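Local structure of P91 (Metagenome, 4ZI5) at residues A75-D80 and A101-R106; A109-L114 and T143-T148; G30-D35 and P118-S123. The protein hydrolyses phosphotriesters, probably as a promiscuous activity of an alpha/beta hydrolase resembling dienelactone hydrolase. All blocks are in the same frame, centred on the assembly; numbering follows the deposited sequence.

Helix 100-115 is shared by interactions 1 and 2 and leads on to interaction 3. Interactions 1 and 2 use it at successive points along its length, and their centres lie about 12 Å apart; CB of Ala75 meets CB of Ala110 at 3.7 Å between them. Strand 120-121 of interaction 3 follows the same helix in the chain, and interactions 2 and 3, with centres about 13 Å apart, touch where CD1 of Leu114 comes 4.2 Å from CE1 of Phe32. Interaction 1 lies near the probable active centre: Met77 is close to, without touching, a probable nucleophile elbow that includes Cys131. The bound magnesium ion is about 12 Å from the Leu147 side chain of interaction 2.

Interaction 1 of 3, residues A75-D80 and A101-R106; sequences ADMHGD and AHWRRR
Met77 and Arg106 lie alongside each other, their side chains running in opposite directions, and the tight packing centres on this pair. Arg106 leaves its helix with CG anti to the backbone N (chi1 -170°) and then bends at both chi2 and chi3, which curls the guanidinium back onto the loop. Its NH1 donates to O of Met77 over 2.7 Å, a nearly straight bond (165° at the hydrogen) that lies in the guanidinium plane and meets the oxygen almost head-on; NE forms a salt bridge with Asp23. Met77 folds at chi2 (-68°) and chi3, which carries CE to 3.8 Å from CG of Arg106. The same methyl lies 3.6 Å from CD1 of Trp103, reaching the indole at its edge; NE1 of that ring bonds to Thr136 of helix 132-142. The looser side is bridged by a water, which donates to O of Asp76 at 2.8 Å and to O of Arg106 at 3.0 Å. His78 adds little here: its side chain starts away from the helix and is held by Ala51 and Tyr96. Shortening Arg106 to an alanine would probably leave the Met77 carbonyl without its donor, Asp23 without its salt-bridge mate and a gap beside the Met77 methyl. The chemistry is thus that of a buried guanidinium whose charge is probably balanced by Asp23, while the Met77 carbonyl satisfies NH1 and the aliphatic part serves as packing surface.

Interaction 2 of 3, residues A109-L114 and T143-T148; sequences AALDAL and TGAPLT
Leu111 and Ala145 mark the closest approach of the two backbones, yet their CA atoms stay 9.0 Å apart, so side chains alone bridge the space. Residues 109-114 are regular helix within helix 100-115, whereas residues 143-148 leave a helix and turn twice. Gly144 closes helix 132-142 in a Schellman motif, at a positive phi (86°) suited to glycine, and Pro146 then forms the centre of an inverse gamma turn, closed by N of Leu147 bonding to O of Ala145 at 2.8 Å. The contact itself is purely apolar. Leu111 aims at the loop, its CG extended away from the backbone N (chi1 -179°). Its CD2 touches CB of Ala145 at 4.1 Å, and both methyls of Leu111 lie about equally far, 4.1 Å, from CD2 of Leu147. The two leucine side chains run antiparallel, overlapping at their branched ends, and Leu111 also rests on Val46 of strand 42-48. Gln108 packs on Ala145 one helical turn earlier. This is lateral packing outside the sheet of an alpha/beta hydrolase fold, where helix 100-115 meets the loop that closes the next beta-alpha-beta crossover, from strand 125-130 through helix 132-142 to strand 149-153.

Interaction 3 of 3, residues G30-D35 and P118-S123; sequences GEFHWD and PEVDGS
Glu119 lays its carboxylate against both Phe32 and Trp34, one oxygen to each ring, and these three residues bury the bulk of the surface in the contact. Phe32 and Trp34, two residues apart on strand 26-34, face the same way, with His33 between them turned to helix 56-67 on the opposite side of the sheet. Glu119 is bent at chi2 (92°), which sets its carboxylate beside both rings. OE1 of Glu119 comes 3.5 Å from CE2 of Phe32, obliquely, with ring and carboxylate planes 44° apart. The other oxygen, OE2 of Glu119, stands over one face of the indole, 3.8 Å from NE1 of Trp34 and offset toward the rim, with the two planes 50° apart; lying above the ring, it makes no hydrogen bond to that nitrogen. Its true partner is Arg17 of strand 15-23, which forms a salt bridge with it and a cation-pi contact with the Trp34 ring, so charge is probably balanced where the carboxylate overhangs the indole. Deeper in, CG2 of Val120 meets the edge of the Phe32 ring, 4.1 Å from CE1, and Leu73 of the adjoining strand extends this apolar floor. The arrangement belongs to the antiparallel margin of an alpha/beta hydrolase sheet, where strand 26-34, antiparallel to both neighbours, joins strand 15-23 to one edge of the sheet and meets the turn that leads from helix 100-115 into strand 120-121.

Interaction 1 of 3, residues A75-D80 and A101-R106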
loop_
_atom_site.group_PDB
_atom_site.type_symbol
_atom_site.label_atom_id
_atom_site.label_comp_id
_atom_site.label_asym_id
_atom_site.label_seq_id
_atom_site.Cartn_x
_atom_site.Cartn_y
_atom_site.Cartn_z
ATOM N N ALA A 75 -11.217 21.500 -5.940
ATOM C CA ALA A 75 -12.516 21.914 -5.461
ATOM C C ALA A 75 -12.427 23.103 -4.493
ATOM O O ALA A 75 -11.450 23.249 -3.761
ATOM C CB ALA A 75 -13.217 20.753 -4.788
ATOM N N ASP A 76 -13.459 23.938 -4.518
ATOM C CA ASP A 76 -13.657 24.988 -3.526
ATOM C C ASP A 76 -14.794 24.553 -2.611
ATOM O O ASP A 76 -15.981 24.722 -2.972
ATOM C CB ASP A 76 -13.988 26.296 -4.234
ATOM C CG ASP A 76 -14.325 27.446 -3.262
ATOM O OD1 ASP A 76 -14.054 27.313 -2.049
ATOM O OD2 ASP A 76 -14.937 28.453 -3.711
ATOM N N MET A 77 -14.470 24.005 -1.440
ATOM C CA MET A 77 -15.525 23.610 -0.480
ATOM C C MET A 77 -16.128 24.800 0.257
ATOM O O MET A 77 -17.334 24.839 0.470
ATOM C CB MET A 77 -15.039 22.581 0.542
ATOM C CG MET A 77 -14.787 21.217 -0.041
ATOM S SD MET A 77 -16.259 20.354 -0.584
ATOM C CE MET A 77 -16.945 19.847 0.989
ATOM N N HIS A 78 -15.291 25.770 0.630
ATOM C CA HIS A 78 -15.726 26.871 1.469
ATOM C C HIS A 78 -16.583 27.890 0.752
ATOM O O HIS A 78 -17.461 28.493 1.374
ATOM C CB HIS A 78 -14.519 27.539 2.113
ATOM C CG HIS A 78 -13.697 26.607 2.939
ATOM N ND1 HIS A 78 -14.234 25.522 3.603
ATOM C CD2 HIS A 78 -12.380 26.603 3.221
ATOM C CE1 HIS A 78 -13.276 24.883 4.241
ATOM N NE2 HIS A 78 -12.142 25.523 4.033
ATOM N N GLY A 79 -16.387 28.065 -0.549
ATOM C CA GLY A 79 -17.099 29.102 -1.304
ATOM C C GLY A 79 -16.274 30.362 -1.402
ATOM O O GLY A 79 -15.463 30.646 -0.512
ATOM N N ASP A 80 -16.457 31.091 -2.502
ATOM C CA ASP A 80 -15.684 32.297 -2.830
ATOM C C ASP A 80 -14.156 32.086 -2.813
ATOM O O ASP A 80 -13.388 33.019 -2.555
ATOM C CB ASP A 80 -16.085 33.452 -1.877
ATOM C CG ASP A 80 -17.597 33.523 -1.648
ATOM O OD1 ASP A 80 -18.366 33.046 -2.519
ATOM O OD2 ASP A 80 -18.025 34.043 -0.590
ATOM N N ALA A 101 -25.035 16.050 5.886
ATOM C CA ALA A 101 -25.809 16.201 4.664
ATOM C C ALA A 101 -25.374 17.440 3.859
ATOM O O ALA A 101 -25.246 17.387 2.627
ATOM C CB ALA A 101 -27.325 16.221 4.969
ATOM N N HIS A 102 -25.167 18.548 4.543
ATOM C CA HIS A 102 -24.676 19.785 3.920
ATOM C C HIS A 102 -23.263 19.600 3.353
ATOM O O HIS A 102 -22.953 20.020 2.234
ATOM C CB HIS A 102 -24.708 20.919 4.955
ATOM C CG HIS A 102 -23.720 22.005 4.717
ATOM N ND1 HIS A 102 -23.933 23.012 3.804
ATOM C CD2 HIS A 102 -22.518 22.251 5.287
ATOM C CE1 HIS A 102 -22.896 23.829 3.817
ATOM N NE2 HIS A 102 -22.021 23.390 4.705
ATOM N N TRP A 103 -22.419 18.964 4.141
ATOM C CA TRP A 103 -21.051 18.622 3.727
ATOM C C TRP A 103 -21.048 17.804 2.433
ATOM O O TRP A 103 -20.340 18.122 1.475
ATOM C CB TRP A 103 -20.408 17.878 4.878
ATOM C CG TRP A 103 -18.950 17.477 4.734
ATOM C CD1 TRP A 103 -18.079 17.779 3.730
ATOM C CD2 TRP A 103 -18.224 16.725 5.689
ATOM N NE1 TRP A 103 -16.836 17.219 3.995
ATOM C CE2 TRP A 103 -16.907 16.561 5.192
ATOM C CE3 TRP A 103 -18.570 16.121 6.912
ATOM C CZ2 TRP A 103 -15.925 15.862 5.898
ATOM C CZ3 TRP A 103 -17.593 15.422 7.606
ATOM C CH2 TRP A 103 -16.292 15.294 7.097
ATOM N N ARG A 104 -21.915 16.805 2.393
ATOM C CA ARG A 104 -22.077 15.957 1.218
ATOM C C ARG A 104 -22.591 16.689 -0.012
ATOM O O ARG A 104 -22.094 16.458 -1.105
ATOM C CB ARG A 104 -22.944 14.747 1.550
ATOM C CG ARG A 104 -22.222 13.784 2.480
ATOM C CD ARG A 104 -23.144 12.778 3.189
ATOM N NE ARG A 104 -22.420 11.927 4.150
ATOM C CZ ARG A 104 -22.790 10.699 4.553
ATOM N NH1 ARG A 104 -23.906 10.120 4.087
ATOM N NH2 ARG A 104 -22.038 10.025 5.432
ATOM N N ARG A 105 -23.528 17.614 0.170
ATOM C CA ARG A 105 -24.026 18.405 -0.952
ATOM C C ARG A 105 -22.942 19.291 -1.517
ATOM O O ARG A 105 -22.846 19.447 -2.724
ATOM C CB ARG A 105 -25.213 19.301 -0.557
ATOM C CG ARG A 105 -26.510 18.582 -0.290
ATOM C CD ARG A 105 -27.665 19.591 -0.239
ATOM N NE ARG A 105 -27.579 20.510 0.902
ATOM C CZ ARG A 105 -27.966 20.225 2.149
ATOM N NH1 ARG A 105 -28.426 19.023 2.472
ATOM N NH2 ARG A 105 -27.851 21.145 3.098
ATOM N N ARG A 106 -22.127 19.865 -0.645
ATOM C CA ARG A 106 -21.032 20.714 -1.056
ATOM C C ARG A 106 -19.988 19.938 -1.859
ATOM O O ARG A 106 -19.468 20.437 -2.876
ATOM C CB ARG A 106 -20.415 21.418 0.164
ATOM C CG ARG A 106 -19.413 22.525 -0.148
ATOM C CD ARG A 106 -19.994 23.686 -0.908
ATOM N NE ARG A 106 -21.099 24.303 -0.178
ATOM C CZ ARG A 106 -20.984 25.170 0.837
ATOM N NH1 ARG A 106 -19.807 25.540 1.312
ATOM N NH2 ARG A 106 -22.091 25.658 1.401
HETATM O O HOH W 1 -17.255 22.335 -3.478
#

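Interaction 2 of 3, residues A109-L114 and T143-T148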
loop_
_atom_site.group_PDB
_atom_site.type_symbol
_atom_site.label_atom_id
_atom_site.label_comp_id
_atom_site.label_asym_id
_atom_site.label_seq_id
_atom_site.Cartn_x
_atom_site.Cartn_y
_atom_site.Cartn_z
ATOM N N ALA A 109 -21.472 19.035 -5.345
ATOM C CA ALA A 109 -21.425 20.195 -6.243
ATOM C C ALA A 109 -20.085 20.245 -6.986
ATOM O O ALA A 109 -20.071 20.509 -8.191
ATOM C CB ALA A 109 -21.687 21.504 -5.503
ATOM N N ALA A 110 -18.987 19.901 -6.295
ATOM C CA ALA A 110 -17.656 19.837 -6.945
ATOM C C ALA A 110 -17.622 18.714 -7.983
ATOM O O ALA A 110 -17.124 18.909 -9.090
ATOM C CB ALA A 110 -16.549 19.659 -5.905
ATOM N N LEU A 111 -18.166 17.549 -7.631
ATOM C CA LEU A 111 -18.237 16.443 -8.577
ATOM C C LEU A 111 -19.077 16.793 -9.816
ATOM O O LEU A 111 -18.657 16.521 -10.947
ATOM C CB LEU A 111 -18.776 15.179 -7.911
ATOM C CG LEU A 111 -18.884 13.939 -8.784
ATOM C CD1 LEU A 111 -17.576 13.596 -9.478
ATOM C CD2 LEU A 111 -19.382 12.792 -7.918
ATOM N N ASP A 112 -20.215 17.456 -9.605
ATOM C CA ASP A 112 -21.013 17.970 -10.736
ATOM C C ASP A 112 -20.240 18.995 -11.599
ATOM O O ASP A 112 -20.328 18.952 -12.815
ATOM C CB ASP A 112 -22.334 18.570 -10.237
ATOM C CG ASP A 112 -23.273 17.519 -9.656
ATOM O OD1 ASP A 112 -23.113 16.317 -9.923
ATOM O OD2 ASP A 112 -24.207 17.882 -8.945
ATOM N N ALA A 113 -19.478 19.884 -10.977
ATOM C CA ALA A 113 -18.672 20.839 -11.720
ATOM C C ALA A 113 -17.569 20.158 -12.560
ATOM O O ALA A 113 -17.309 20.538 -13.689
ATOM C CB ALA A 113 -18.046 21.842 -10.773
ATOM N N LEU A 114 -16.931 19.142 -11.998
ATOM C CA LEU A 114 -16.020 18.296 -12.772
ATOM C C LEU A 114 -16.687 17.684 -14.009
ATOM O O LEU A 114 -16.178 17.820 -15.122
ATOM C CB LEU A 114 -15.450 17.178 -11.895
ATOM C CG LEU A 114 -14.549 16.178 -12.619
ATOM C CD1 LEU A 114 -13.213 16.815 -12.944
ATOM C CD2 LEU A 114 -14.386 14.904 -11.780
ATOM N N THR A 143 -22.633 8.629 -0.119
ATOM C CA THR A 143 -23.898 8.994 -0.771
ATOM C C THR A 143 -24.273 8.047 -1.901
ATOM O O THR A 143 -25.385 8.145 -2.417
ATOM C CB THR A 143 -23.889 10.434 -1.337
ATOM O OG1 THR A 143 -22.966 10.521 -2.428
ATOM C CG2 THR A 143 -23.540 11.449 -0.292
ATOM N N GLY A 144 -23.366 7.165 -2.314
ATOM C CA GLY A 144 -23.558 6.297 -3.464
ATOM C C GLY A 144 -23.171 6.955 -4.759
ATOM O O GLY A 144 -23.547 6.476 -5.812
ATOM N N ALA A 145 -22.415 8.046 -4.710
ATOM C CA ALA A 145 -22.000 8.693 -5.948
ATOM C C ALA A 145 -21.257 7.725 -6.874
ATOM O O ALA A 145 -20.544 6.829 -6.395
ATOM C CB ALA A 145 -21.129 9.892 -5.635
ATOM N N PRO A 146 -21.429 7.870 -8.213
ATOM C CA PRO A 146 -20.859 6.915 -9.172
ATOM C C PRO A 146 -19.357 7.145 -9.442
ATOM O O PRO A 146 -18.925 7.352 -10.589
ATOM C CB PRO A 146 -21.723 7.137 -10.433
ATOM C CG PRO A 146 -22.034 8.582 -10.371
ATOM C CD PRO A 146 -22.264 8.887 -8.901
ATOM N N LEU A 147 -18.586 7.081 -8.370
ATOM C CA LEU A 147 -17.137 7.197 -8.416
ATOM C C LEU A 147 -16.504 5.836 -8.631
ATOM O O LEU A 147 -16.912 4.830 -8.054
ATOM C CB LEU A 147 -16.632 7.788 -7.101
ATOM C CG LEU A 147 -17.034 9.248 -6.867
ATOM C CD1 LEU A 147 -16.931 9.592 -5.400
ATOM C CD2 LEU A 147 -16.161 10.189 -7.664
ATOM N N THR A 148 -15.524 5.808 -9.514
ATOM C CA THR A 148 -14.684 4.624 -9.717
ATOM C C THR A 148 -13.738 4.342 -8.533
ATOM O O THR A 148 -13.535 3.191 -8.139
ATOM C CB THR A 148 -13.917 4.766 -11.033
ATOM O OG1 THR A 148 -14.860 4.777 -12.098
ATOM C CG2 THR A 148 -12.948 3.598 -11.248
#

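Interaction 3 of 3, residues G30-D35 and P118-S123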
loop_
_atom_site.group_PDB
_atom_site.type_symbol
_atom_site.label_atom_id
_atom_site.label_comp_id
_atom_site.label_asym_id
_atom_site.label_seq_id
_atom_site.Cartn_x
_atom_site.Cartn_y
_atom_site.Cartn_z
ATOM N N GLY A 30 -13.753 26.774 -8.326
ATOM C CA GLY A 30 -12.716 25.744 -8.414
ATOM C C GLY A 30 -11.716 26.051 -9.526
ATOM O O GLY A 30 -11.894 26.991 -10.308
ATOM N N GLU A 31 -10.674 25.229 -9.623
ATOM C CA GLU A 31 -9.676 25.357 -10.679
ATOM C C GLU A 31 -9.488 24.021 -11.361
ATOM O O GLU A 31 -9.175 23.023 -10.707
ATOM C CB GLU A 31 -8.322 25.882 -10.122
ATOM C CG GLU A 31 -7.349 26.282 -11.215
ATOM C CD GLU A 31 -6.076 26.847 -10.666
ATOM O OE1 GLU A 31 -5.931 28.084 -10.725
ATOM O OE2 GLU A 31 -5.243 26.067 -10.155
ATOM N N PHE A 32 -9.700 24.022 -12.678
ATOM C CA PHE A 32 -9.734 22.829 -13.513
ATOM C C PHE A 32 -8.432 22.740 -14.296
ATOM O O PHE A 32 -8.056 23.689 -14.991
ATOM C CB PHE A 32 -10.912 22.913 -14.469
ATOM C CG PHE A 32 -11.052 21.748 -15.381
ATOM C CD1 PHE A 32 -11.508 20.524 -14.906
ATOM C CD2 PHE A 32 -10.767 21.878 -16.742
ATOM C CE1 PHE A 32 -11.664 19.456 -15.752
ATOM C CE2 PHE A 32 -10.926 20.817 -17.610
ATOM C CZ PHE A 32 -11.391 19.602 -17.119
ATOM N N HIS A 33 -7.770 21.578 -14.190
ATOM C CA HIS A 33 -6.487 21.315 -14.828
ATOM C C HIS A 33 -6.595 20.219 -15.861
ATOM O O HIS A 33 -7.161 19.148 -15.599
ATOM C CB HIS A 33 -5.466 20.906 -13.779
ATOM C CG HIS A 33 -5.156 21.981 -12.793
ATOM N ND1 HIS A 33 -3.905 22.534 -12.677
ATOM C CD2 HIS A 33 -5.936 22.610 -11.878
ATOM C CE1 HIS A 33 -3.926 23.469 -11.745
ATOM N NE2 HIS A 33 -5.139 23.528 -11.235
ATOM N N TRP A 34 -6.034 20.475 -17.037
ATOM C CA TRP A 34 -6.010 19.473 -18.097
ATOM C C TRP A 34 -4.820 19.711 -19.048
ATOM O O TRP A 34 -4.216 20.806 -19.065
ATOM C CB TRP A 34 -7.369 19.447 -18.848
ATOM C CG TRP A 34 -7.497 20.496 -19.905
ATOM C CD1 TRP A 34 -7.456 20.302 -21.275
ATOM C CD2 TRP A 34 -7.655 21.915 -19.707
ATOM N NE1 TRP A 34 -7.565 21.513 -21.919
ATOM C CE2 TRP A 34 -7.705 22.512 -20.984
ATOM C CE3 TRP A 34 -7.749 22.734 -18.578
ATOM C CZ2 TRP A 34 -7.837 23.898 -21.162
ATOM C CZ3 TRP A 34 -7.872 24.124 -18.759
ATOM C CH2 TRP A 34 -7.907 24.682 -20.034
ATOM N N ASP A 35 -4.472 18.658 -19.789
ATOM C CA ASP A 35 -3.456 18.746 -20.842
ATOM C C ASP A 35 -4.143 19.095 -22.162
ATOM O O ASP A 35 -4.868 18.269 -22.720
ATOM C CB ASP A 35 -2.740 17.389 -20.955
ATOM C CG ASP A 35 -1.564 17.395 -21.932
ATOM O OD1 ASP A 35 -1.276 18.401 -22.623
ATOM O OD2 ASP A 35 -0.875 16.368 -21.954
ATOM N N PRO A 118 -16.303 19.512 -20.649
ATOM C CA PRO A 118 -16.347 18.601 -21.814
ATOM C C PRO A 118 -15.158 17.647 -22.007
ATOM O O PRO A 118 -15.280 16.653 -22.733
ATOM C CB PRO A 118 -16.481 19.552 -23.017
ATOM C CG PRO A 118 -17.017 20.816 -22.431
ATOM C CD PRO A 118 -16.396 20.925 -21.073
ATOM N N GLU A 119 -14.042 17.930 -21.350
ATOM C CA GLU A 119 -12.886 17.055 -21.362
ATOM C C GLU A 119 -13.036 15.804 -20.490
ATOM O O GLU A 119 -12.187 14.915 -20.570
ATOM C CB GLU A 119 -11.639 17.814 -20.888
ATOM C CG GLU A 119 -11.259 19.001 -21.739
ATOM C CD GLU A 119 -11.872 20.312 -21.279
ATOM O OE1 GLU A 119 -12.864 20.329 -20.490
ATOM O OE2 GLU A 119 -11.356 21.353 -21.736
ATOM N N VAL A 120 -14.081 15.741 -19.672
ATOM C CA VAL A 120 -14.280 14.651 -18.709
ATOM C C VAL A 120 -15.236 13.612 -19.257
ATOM O O VAL A 120 -16.348 13.941 -19.656
ATOM C CB VAL A 120 -14.833 15.200 -17.367
ATOM C CG1 VAL A 120 -15.149 14.086 -16.355
ATOM C CG2 VAL A 120 -13.820 16.156 -16.752
ATOM N N ASP A 121 -14.775 12.356 -19.233
ATOM C CA ASP A 121 -15.600 11.164 -19.398
ATOM C C ASP A 121 -16.335 10.928 -18.075
ATOM O O ASP A 121 -15.739 10.460 -17.071
ATOM C CB ASP A 121 -14.707 9.983 -19.721
ATOM C CG ASP A 121 -15.465 8.684 -19.863
ATOM O OD1 ASP A 121 -16.665 8.628 -19.579
ATOM O OD2 ASP A 121 -14.808 7.727 -20.291
ATOM N N GLY A 122 -17.627 11.262 -18.071
ATOM C CA GLY A 122 -18.449 11.192 -16.858
ATOM C C GLY A 122 -18.600 9.802 -16.270
ATOM O O GLY A 122 -18.923 9.668 -15.084
ATOM N N SER A 123 -18.344 8.777 -17.077
ATOM C CA SER A 123 -18.397 7.399 -16.609
ATOM C C SER A 123 -17.135 6.998 -15.854
ATOM O O SER A 123 -17.112 5.929 -15.250
ATOM C CB SER A 123 -18.613 6.416 -17.776
ATOM O OG SER A 123 -17.450 6.284 -18.595
#